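Local coordinates for protein purine nucleoside phosphorylase (Schistosoma mansoni, PDB 6BI1) that probably catalyses the reversible phosphorolysis of purine nucleosides such as inosine and guanosine, releasing the free base and a ribose 1-phosphate, at residues G38-E43 and L272-F277. Sequence-based numbering, arbitrary orientation.
With SEM (O-benzyl-L-serine), chain I.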
loop_
_atom_site.group_PDB
_atom_site.type_symbol
_atom_site.label_atom_id
_atom_site.label_comp_id
_atom_site.label_asym_id
_atom_site.label_seq_id
_atom_site.Cartn_x
_atom_site.Cartn_y
_atom_site.Cartn_z
ATOM N N GLY A 38 1.558 18.176 24.254
ATOM C CA GLY A 38 1.665 17.312 25.410
ATOM C C GLY A 38 1.697 17.979 26.775
ATOM O O GLY A 38 1.940 17.282 27.769
ATOM N N LYS A 39 1.414 19.278 26.871
ATOM C CA LYS A 39 1.508 19.966 28.162
ATOM C C LYS A 39 0.593 19.349 29.220
ATOM O O LYS A 39 0.948 19.325 30.405
ATOM C CB LYS A 39 1.221 21.457 27.974
ATOM C CG LYS A 39 1.355 22.297 29.239
ATOM C CD LYS A 39 2.719 22.112 29.891
ATOM C CE LYS A 39 2.872 22.992 31.122
ATOM N NZ LYS A 39 4.220 22.848 31.740
ATOM N N LEU A 40 -0.580 18.848 28.827
ATOM C CA LEU A 40 -1.491 18.248 29.801
ATOM C C LEU A 40 -0.825 17.109 30.565
ATOM O O LEU A 40 -1.105 16.901 31.751
ATOM C CB LEU A 40 -2.756 17.745 29.106
ATOM C CG LEU A 40 -3.823 17.093 29.998
ATOM C CD1 LEU A 40 -4.327 18.021 31.077
ATOM C CD2 LEU A 40 -4.985 16.655 29.146
ATOM N N ILE A 41 0.065 16.363 29.906
ATOM C CA ILE A 41 0.741 15.245 30.562
ATOM C C ILE A 41 1.597 15.735 31.718
ATOM O O ILE A 41 1.704 15.071 32.757
ATOM C CB ILE A 41 1.570 14.451 29.531
ATOM C CG1 ILE A 41 0.643 13.759 28.531
ATOM C CG2 ILE A 41 2.484 13.417 30.225
ATOM C CD1 ILE A 41 1.368 13.092 27.324
ATOM N N GLU A 42 2.223 16.900 31.565
ATOM C CA GLU A 42 3.073 17.412 32.629
ATOM C C GLU A 42 2.277 17.907 33.829
ATOM O O GLU A 42 2.866 18.142 34.889
ATOM C CB GLU A 42 3.975 18.518 32.071
ATOM C CG GLU A 42 5.062 17.991 31.136
ATOM C CD GLU A 42 5.973 16.964 31.808
ATOM O OE1 GLU A 42 6.648 17.319 32.800
ATOM O OE2 GLU A 42 5.999 15.798 31.357
ATOM N N GLU A 43 0.962 18.056 33.701
ATOM C CA GLU A 43 0.132 18.558 34.787
ATOM C C GLU A 43 -0.735 17.474 35.418
ATOM O O GLU A 43 -1.629 17.786 36.213
ATOM C CB GLU A 43 -0.698 19.737 34.285
ATOM C CG GLU A 43 0.192 20.862 33.782
ATOM C CD GLU A 43 -0.578 22.100 33.397
ATOM O OE1 GLU A 43 -1.827 22.068 33.468
ATOM O OE2 GLU A 43 0.066 23.105 33.024
ATOM N N LEU A 272 -5.201 26.268 24.742
ATOM C CA LEU A 272 -6.625 26.005 24.526
ATOM C C LEU A 272 -6.903 24.503 24.465
ATOM O O LEU A 272 -7.851 24.014 25.092
ATOM C CB LEU A 272 -7.106 26.715 23.253
ATOM C CG LEU A 272 -8.583 26.607 22.873
ATOM C CD1 LEU A 272 -9.488 27.125 23.986
ATOM C CD2 LEU A 272 -8.872 27.364 21.567
ATOM N N LEU A 273 -6.079 23.752 23.726
ATOM C CA LEU A 273 -6.296 22.311 23.594
ATOM C C LEU A 273 -6.126 21.603 24.937
ATOM O O LEU A 273 -6.893 20.687 25.269
ATOM C CB LEU A 273 -5.344 21.742 22.545
ATOM C CG LEU A 273 -5.514 20.290 22.137
ATOM C CD1 LEU A 273 -6.881 20.076 21.505
ATOM C CD2 LEU A 273 -4.417 19.943 21.144
ATOM N N GLN A 274 -5.137 22.018 25.725
ATOM C CA GLN A 274 -4.944 21.460 27.060
ATOM C C GLN A 274 -6.179 21.666 27.932
ATOM O O GLN A 274 -6.645 20.731 28.597
ATOM C CB GLN A 274 -3.711 22.093 27.712
ATOM C CG GLN A 274 -3.515 21.712 29.169
ATOM C CD GLN A 274 -2.279 22.327 29.793
ATOM O OE1 GLN A 274 -1.979 22.066 30.956
ATOM N NE2 GLN A 274 -1.560 23.154 29.034
ATOM N N MET A 275 -6.708 22.893 27.965
ATOM C CA MET A 275 -7.900 23.179 28.767
ATOM C C MET A 275 -9.117 22.403 28.268
ATOM O O MET A 275 -9.928 21.925 29.074
ATOM C CB MET A 275 -8.178 24.682 28.742
ATOM C CG MET A 275 -7.166 25.483 29.518
ATOM S SD MET A 275 -7.601 27.217 29.687
ATOM C CE MET A 275 -7.164 27.893 28.091
ATOM N N TRP A 276 -9.282 22.302 26.947
ATOM C CA TRP A 276 -10.399 21.553 26.368
ATOM C C TRP A 276 -10.359 20.082 26.788
ATOM O O TRP A 276 -11.368 19.528 27.252
ATOM C CB TRP A 276 -10.320 21.670 24.848
ATOM C CG TRP A 276 -11.543 21.251 24.025
ATOM C CD1 TRP A 276 -12.819 21.004 24.468
ATOM C CD2 TRP A 276 -11.581 21.096 22.599
ATOM N NE1 TRP A 276 -13.637 20.687 23.401
ATOM C CE2 TRP A 276 -12.902 20.745 22.246
ATOM C CE3 TRP A 276 -10.625 21.225 21.583
ATOM C CZ2 TRP A 276 -13.287 20.520 20.928
ATOM C CZ3 TRP A 276 -11.006 20.994 20.276
ATOM C CH2 TRP A 276 -12.320 20.647 19.957
ATOM N N PHE A 277 -9.202 19.432 26.636
ATOM C CA PHE A 277 -9.083 18.010 26.987
ATOM C C PHE A 277 -9.196 17.777 28.499
ATOM O O PHE A 277 -9.756 16.755 28.922
ATOM C CB PHE A 277 -7.837 17.375 26.343
ATOM C CG PHE A 277 -8.111 16.811 24.963
ATOM C CD1 PHE A 277 -8.652 17.616 23.981
ATOM C CD2 PHE A 277 -7.896 15.482 24.683
ATOM C CE1 PHE A 277 -8.946 17.113 22.731
ATOM C CE2 PHE A 277 -8.179 14.973 23.416
ATOM C CZ PHE A 277 -8.723 15.803 22.460
HETATM C C SEM I . -15.980 27.195 33.575
HETATM O O SEM I . -14.968 27.921 34.226
HETATM C CA SEM I . -15.554 26.863 32.143
HETATM N N SEM I . -15.079 28.058 31.450
HETATM C CB SEM I . -14.443 25.813 32.180
HETATM O OG SEM I . -13.968 25.675 30.877
HETATM C "C'" SEM I . -12.743 25.014 30.747
HETATM C "C1'" SEM I . -12.268 25.289 29.331
HETATM C "C2'" SEM I . -11.478 26.551 29.015
HETATM C "C3'" SEM I . -11.077 26.787 27.781
HETATM C "C4'" SEM I . -11.411 25.790 26.685
HETATM C "C5'" SEM I . -12.110 24.707 26.963
HETATM C "C6'" SEM I . -12.559 24.429 28.379
#
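Gln274 reaches from helix 259-283 onto Lys39, Leu40 and Glu43 at the short helical turn 39-42, a worked example of how one long side chain can make three of the four residue contacts in an interface and supply most of what its helix contributes. It leaves the helix with CG anti to the backbone N (chi1 173°) and stays extended through chi2, which sends the amide straight toward the turn. CB meets nothing of the turn closely; CG is the first atom to touch, resting 4.0 Å from Leu40 CB. One bond further, CD lies 4.0 Å from Leu40 N and also comes near Lys39 CG. The amide then ends between Lys39, whose CB and CG adjoin one branch, and the carboxylate of Glu43, which reaches the other. Glu43 crosses the glutamine at about a right angle, its plane turned 58° from that of the amide; the amide is probably turned over in the model, which leaves open how its end pairs with the carboxylate.

In this phosphorylase-superfamily fold, helix 259-283 packs on the central mixed sheet: Phe277 rests on Leu114 and Thr116 of strand 112-121, while Ile41 sends its side chain from the turn onto Ala82 and Gln84 of strand 78-84. Leu40 CD2 reaches Phe277 CB at 4.1 Å, and the two side chains cross nearly perpendicular; the phenylalanine ring leads away toward strand 112-121. Another face of the helix holds O-benzyl-L-serine: Leu272 CD1 approaches C4' of the benzyl ring at 3.6 Å, and Met275 CB lies 3.7 Å from C3' of that ring.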